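Local coordinates for protein EvdO1 (Micromonospora carbonacea, PDB 4XBZ) that probably acts as a non-haem metal-dependent oxygenase of the phytanoyl-CoA dioxygenase family, carrying out an oxidative cyclization in orthosomycin biosynthesis, at residues P151-A163 and A212-A225. Residues are numbered along the deposited sequence; the frame is centred on the assembly and turned at random.
Sequences PAGAPRLAWHRDA and ADQLNASEWDTTGA. With NI (nickel (II) ion), chain I.
Trp159, on strand 157-160, outermost in a four-stranded antiparallel sheet of the double-stranded beta-helix fold, packs against the last turns of helix 205-217 and the loop after it. Trp159 CB lies 3.5 Å from Asn216 OD1. CD1 meets Asn216 OD1 at the ring edge and also touches Leu215 CB. Leu215 CD1 sits over the five-membered ring of Trp159, 3.6 Å from its centroid, a CH-pi contact. NE1 donates to a water that also bonds Asp221 N. Farther out, Trp159 CZ2 touches Trp220 CZ3 at 3.6 Å, with the two rings nearly parallel but slid apart. CH2 ends on Ala225 CB.

The Asn216 amide grips the Trp159 backbone twice: OD1 accepts from N at 2.9 Å, and ND2 donates to O at 3.2 Å. With CG anti to the backbone N (chi1 174°) and an extended chain, Arg156 reaches two carbonyls. Arg156 NH1 bonds Ser218 O and Arg156 NH2 bonds Leu215 O, both at 2.8 Å. Replacing Arg156 by alanine would probably cost both carbonyls these donors. His160, the next residue after Trp159, and Asp162 bind nickel with His244. Side chain-to-backbone bonds thus join the helix end and following loop to strand 157-160 and the loop before it.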
loop_
_atom_site.group_PDB
_atom_site.type_symbol
_atom_site.label_atom_id
_atom_site.label_comp_id
_atom_site.label_asym_id
_atom_site.label_seq_id
_atom_site.Cartn_x
_atom_site.Cartn_y
_atom_site.Cartn_z
ATOM N N PRO A 151 16.270 22.886 -23.114
ATOM C CA PRO A 151 15.334 23.210 -24.204
ATOM C C PRO A 151 15.974 23.312 -25.603
ATOM O O PRO A 151 15.253 23.188 -26.581
ATOM C CB PRO A 151 14.745 24.565 -23.772
ATOM C CG PRO A 151 15.701 25.108 -22.784
ATOM C CD PRO A 151 16.296 23.930 -22.079
ATOM N N ALA A 152 17.286 23.511 -25.703
ATOM C CA ALA A 152 17.948 23.507 -27.009
ATOM C C ALA A 152 17.993 22.094 -27.573
ATOM O O ALA A 152 18.372 21.883 -28.727
ATOM C CB ALA A 152 19.362 24.080 -26.914
ATOM N N GLY A 153 17.617 21.125 -26.748
ATOM C CA GLY A 153 17.592 19.744 -27.173
ATOM C C GLY A 153 18.038 18.818 -26.065
ATOM O O GLY A 153 19.123 18.980 -25.519
ATOM N N ALA A 154 17.194 17.845 -25.731
ATOM C CA ALA A 154 17.519 16.846 -24.716
ATOM C C ALA A 154 17.592 15.455 -25.335
ATOM O O ALA A 154 16.751 15.084 -26.164
ATOM C CB ALA A 154 16.493 16.870 -23.602
ATOM N N PRO A 155 18.598 14.671 -24.932
ATOM C CA PRO A 155 18.701 13.302 -25.442
ATOM C C PRO A 155 17.578 12.386 -24.919
ATOM O O PRO A 155 16.933 12.657 -23.893
ATOM C CB PRO A 155 20.064 12.842 -24.925
ATOM C CG PRO A 155 20.275 13.617 -23.697
ATOM C CD PRO A 155 19.627 14.966 -23.928
ATOM N N ARG A 156 17.352 11.301 -25.648
ATOM C CA ARG A 156 16.400 10.269 -25.258
ATOM C C ARG A 156 16.627 9.732 -23.824
ATOM O O ARG A 156 17.771 9.504 -23.402
ATOM C CB ARG A 156 16.481 9.137 -26.278
ATOM C CG ARG A 156 15.674 7.919 -25.951
ATOM C CD ARG A 156 15.968 6.835 -26.963
ATOM N NE ARG A 156 15.178 5.643 -26.704
ATOM C CZ ARG A 156 15.219 4.549 -27.450
ATOM N NH1 ARG A 156 16.022 4.500 -28.508
ATOM N NH2 ARG A 156 14.449 3.506 -27.140
ATOM N N LEU A 157 15.536 9.576 -23.072
ATOM C CA LEU A 157 15.575 8.913 -21.754
ATOM C C LEU A 157 15.321 7.428 -21.952
ATOM O O LEU A 157 14.204 7.017 -22.270
ATOM C CB LEU A 157 14.536 9.502 -20.784
ATOM C CG LEU A 157 14.640 9.148 -19.287
ATOM C CD1 LEU A 157 15.911 9.742 -18.669
ATOM C CD2 LEU A 157 13.388 9.564 -18.471
ATOM N N ALA A 158 16.372 6.633 -21.812
ATOM C CA ALA A 158 16.287 5.198 -22.016
ATOM C C ALA A 158 15.340 4.579 -20.993
ATOM O O ALA A 158 15.230 5.075 -19.864
ATOM C CB ALA A 158 17.670 4.561 -21.918
ATOM N N TRP A 159 14.654 3.515 -21.412
ATOM C CA TRP A 159 13.786 2.742 -20.539
ATOM C C TRP A 159 14.533 2.136 -19.347
ATOM O O TRP A 159 15.544 1.436 -19.499
ATOM C CB TRP A 159 13.108 1.633 -21.324
ATOM C CG TRP A 159 12.249 2.120 -22.433
ATOM C CD1 TRP A 159 12.600 2.250 -23.746
ATOM C CD2 TRP A 159 10.884 2.542 -22.336
ATOM N NE1 TRP A 159 11.539 2.720 -24.469
ATOM C CE2 TRP A 159 10.471 2.906 -23.631
ATOM C CE3 TRP A 159 9.971 2.643 -21.281
ATOM C CZ2 TRP A 159 9.182 3.364 -23.906
ATOM C CZ3 TRP A 159 8.689 3.099 -21.554
ATOM C CH2 TRP A 159 8.309 3.452 -22.860
ATOM N N HIS A 160 14.013 2.390 -18.154
ATOM C CA HIS A 160 14.701 1.965 -16.953
ATOM C C HIS A 160 13.735 1.856 -15.789
ATOM O O HIS A 160 12.664 2.464 -15.790
ATOM C CB HIS A 160 15.816 2.959 -16.610
ATOM C CG HIS A 160 15.300 4.300 -16.184
ATOM N ND1 HIS A 160 14.686 5.173 -17.056
ATOM C CD2 HIS A 160 15.275 4.903 -14.970
ATOM C CE1 HIS A 160 14.319 6.265 -16.404
ATOM N NE2 HIS A 160 14.664 6.124 -15.135
ATOM N N ARG A 161 14.127 1.063 -14.801
ATOM C CA ARG A 161 13.560 1.142 -13.466
ATOM C C ARG A 161 14.405 2.101 -12.645
ATOM O O ARG A 161 15.591 2.281 -12.925
ATOM C CB ARG A 161 13.532 -0.227 -12.800
ATOM C CG ARG A 161 12.379 -1.119 -13.195
ATOM C CD ARG A 161 12.432 -2.413 -12.370
ATOM N NE ARG A 161 11.193 -3.173 -12.490
ATOM C CZ ARG A 161 11.076 -4.466 -12.197
ATOM N NH1 ARG A 161 12.130 -5.151 -11.765
ATOM N NH2 ARG A 161 9.898 -5.072 -12.328
ATOM N N ASP A 162 13.800 2.718 -11.638
ATOM C CA ASP A 162 14.554 3.510 -10.676
ATOM C C ASP A 162 15.195 2.557 -9.668
ATOM O O ASP A 162 14.710 1.446 -9.485
ATOM C CB ASP A 162 13.645 4.543 -9.999
ATOM C CG ASP A 162 13.140 5.600 -10.984
ATOM O OD1 ASP A 162 13.936 6.021 -11.846
ATOM O OD2 ASP A 162 11.963 6.010 -10.910
ATOM N N ALA A 163 16.295 2.964 -9.037
ATOM C CA ALA A 163 17.019 2.047 -8.152
ATOM C C ALA A 163 16.255 1.759 -6.869
ATOM O O ALA A 163 15.989 2.665 -6.078
ATOM C CB ALA A 163 18.393 2.593 -7.814
ATOM N N ALA A 212 13.670 -4.199 -21.726
ATOM C CA ALA A 212 14.316 -2.893 -21.708
ATOM C C ALA A 212 15.423 -2.838 -22.758
ATOM O O ALA A 212 15.491 -1.880 -23.529
ATOM C CB ALA A 212 14.877 -2.576 -20.320
ATOM N N ASP A 213 16.282 -3.859 -22.780
ATOM C CA ASP A 213 17.357 -3.951 -23.769
ATOM C C ASP A 213 16.822 -3.852 -25.207
ATOM O O ASP A 213 17.367 -3.089 -26.025
ATOM C CB ASP A 213 18.152 -5.250 -23.598
ATOM C CG ASP A 213 19.079 -5.219 -22.396
ATOM O OD1 ASP A 213 19.259 -4.141 -21.798
ATOM O OD2 ASP A 213 19.644 -6.276 -22.044
ATOM N N GLN A 214 15.766 -4.608 -25.513
ATOM C CA GLN A 214 15.190 -4.569 -26.852
ATOM C C GLN A 214 14.733 -3.153 -27.190
ATOM O O GLN A 214 15.078 -2.621 -28.239
ATOM C CB GLN A 214 14.011 -5.541 -26.995
ATOM C CG GLN A 214 12.939 -5.050 -27.985
ATOM C CD GLN A 214 11.680 -5.912 -28.020
ATOM O OE1 GLN A 214 11.693 -7.089 -27.638
ATOM N NE2 GLN A 214 10.575 -5.312 -28.466
ATOM N N LEU A 215 13.964 -2.545 -26.294
ATOM C CA LEU A 215 13.454 -1.201 -26.525
ATOM C C LEU A 215 14.576 -0.168 -26.720
ATOM O O LEU A 215 14.485 0.702 -27.586
ATOM C CB LEU A 215 12.555 -0.769 -25.369
ATOM C CG LEU A 215 11.171 -1.402 -25.242
ATOM C CD1 LEU A 215 10.510 -0.930 -23.959
ATOM C CD2 LEU A 215 10.297 -1.089 -26.463
ATOM N N ASN A 216 15.629 -0.263 -25.916
ATOM C CA ASN A 216 16.680 0.753 -25.950
ATOM C C ASN A 216 17.637 0.615 -27.147
ATOM O O ASN A 216 18.155 1.610 -27.646
ATOM C CB ASN A 216 17.454 0.736 -24.633
ATOM C CG ASN A 216 16.623 1.269 -23.476
ATOM O OD1 ASN A 216 15.724 2.091 -23.674
ATOM N ND2 ASN A 216 16.902 0.790 -22.272
ATOM N N ALA A 217 17.845 -0.607 -27.627
ATOM C CA ALA A 217 18.661 -0.809 -28.819
ATOM C C ALA A 217 17.871 -0.486 -30.093
ATOM O O ALA A 217 18.420 -0.487 -31.191
ATOM C CB ALA A 217 19.197 -2.238 -28.863
ATOM N N SER A 218 16.585 -0.198 -29.943
ATOM C CA SER A 218 15.746 0.126 -31.089
ATOM C C SER A 218 15.347 1.587 -31.079
ATOM O O SER A 218 15.507 2.271 -30.070
ATOM C CB SER A 218 14.495 -0.747 -31.097
ATOM O OG SER A 218 14.780 -2.027 -30.567
ATOM N N GLU A 219 14.825 2.061 -32.206
ATOM C CA GLU A 219 14.306 3.420 -32.324
ATOM C C GLU A 219 13.168 3.657 -31.333
ATOM O O GLU A 219 12.478 2.705 -30.965
ATOM C CB GLU A 219 13.817 3.662 -33.750
ATOM C CG GLU A 219 14.864 3.374 -34.816
ATOM C CD GLU A 219 15.950 4.434 -34.863
ATOM O OE1 GLU A 219 15.713 5.555 -34.349
ATOM O OE2 GLU A 219 17.040 4.140 -35.411
ATOM N N TRP A 220 12.978 4.908 -30.902
ATOM C CA TRP A 220 11.893 5.251 -29.973
ATOM C C TRP A 220 10.554 4.700 -30.428
ATOM O O TRP A 220 10.091 4.992 -31.528
ATOM C CB TRP A 220 11.764 6.757 -29.798
ATOM C CG TRP A 220 10.551 7.149 -29.002
ATOM C CD1 TRP A 220 9.411 7.737 -29.476
ATOM C CD2 TRP A 220 10.344 6.960 -27.594
ATOM N NE1 TRP A 220 8.517 7.939 -28.452
ATOM C CE2 TRP A 220 9.061 7.468 -27.287
ATOM C CE3 TRP A 220 11.124 6.422 -26.558
ATOM C CZ2 TRP A 220 8.538 7.452 -25.989
ATOM C CZ3 TRP A 220 10.596 6.401 -25.262
ATOM C CH2 TRP A 220 9.317 6.914 -24.994
ATOM N N ASP A 221 9.935 3.891 -29.576
ATOM C CA ASP A 221 8.674 3.252 -29.922
ATOM C C ASP A 221 7.779 3.130 -28.683
ATOM O O ASP A 221 8.204 2.610 -27.653
ATOM C CB ASP A 221 8.938 1.880 -30.545
ATOM C CG ASP A 221 7.686 1.262 -31.159
ATOM O OD1 ASP A 221 7.440 1.469 -32.373
ATOM O OD2 ASP A 221 6.943 0.573 -30.421
ATOM N N THR A 222 6.547 3.617 -28.795
ATOM C CA THR A 222 5.628 3.708 -27.662
ATOM C C THR A 222 4.594 2.587 -27.535
ATOM O O THR A 222 3.627 2.736 -26.788
ATOM C CB THR A 222 4.807 5.012 -27.722
ATOM O OG1 THR A 222 4.082 5.050 -28.956
ATOM C CG2 THR A 222 5.690 6.227 -27.617
ATOM N N THR A 223 4.753 1.488 -28.266
ATOM C CA THR A 223 3.676 0.498 -28.308
ATOM C C THR A 223 3.679 -0.354 -27.035
ATOM O O THR A 223 4.698 -0.930 -26.651
ATOM C CB THR A 223 3.765 -0.410 -29.569
ATOM O OG1 THR A 223 4.998 -1.139 -29.566
ATOM C CG2 THR A 223 3.676 0.431 -30.845
ATOM N N GLY A 224 2.529 -0.418 -26.378
ATOM C CA GLY A 224 2.428 -1.126 -25.118
ATOM C C GLY A 224 2.756 -0.207 -23.961
ATOM O O GLY A 224 2.674 -0.613 -22.808
ATOM N N ALA A 225 3.142 1.029 -24.280
ATOM C CA ALA A 225 3.392 2.062 -23.278
ATOM C C ALA A 225 2.266 3.098 -23.241
ATOM O O ALA A 225 1.518 3.261 -24.195
ATOM C CB ALA A 225 4.726 2.748 -23.546
HETATM NI NI NI I . 13.315 7.492 -13.637
HETATM O O HOH W 1 10.615 2.522 -27.340
#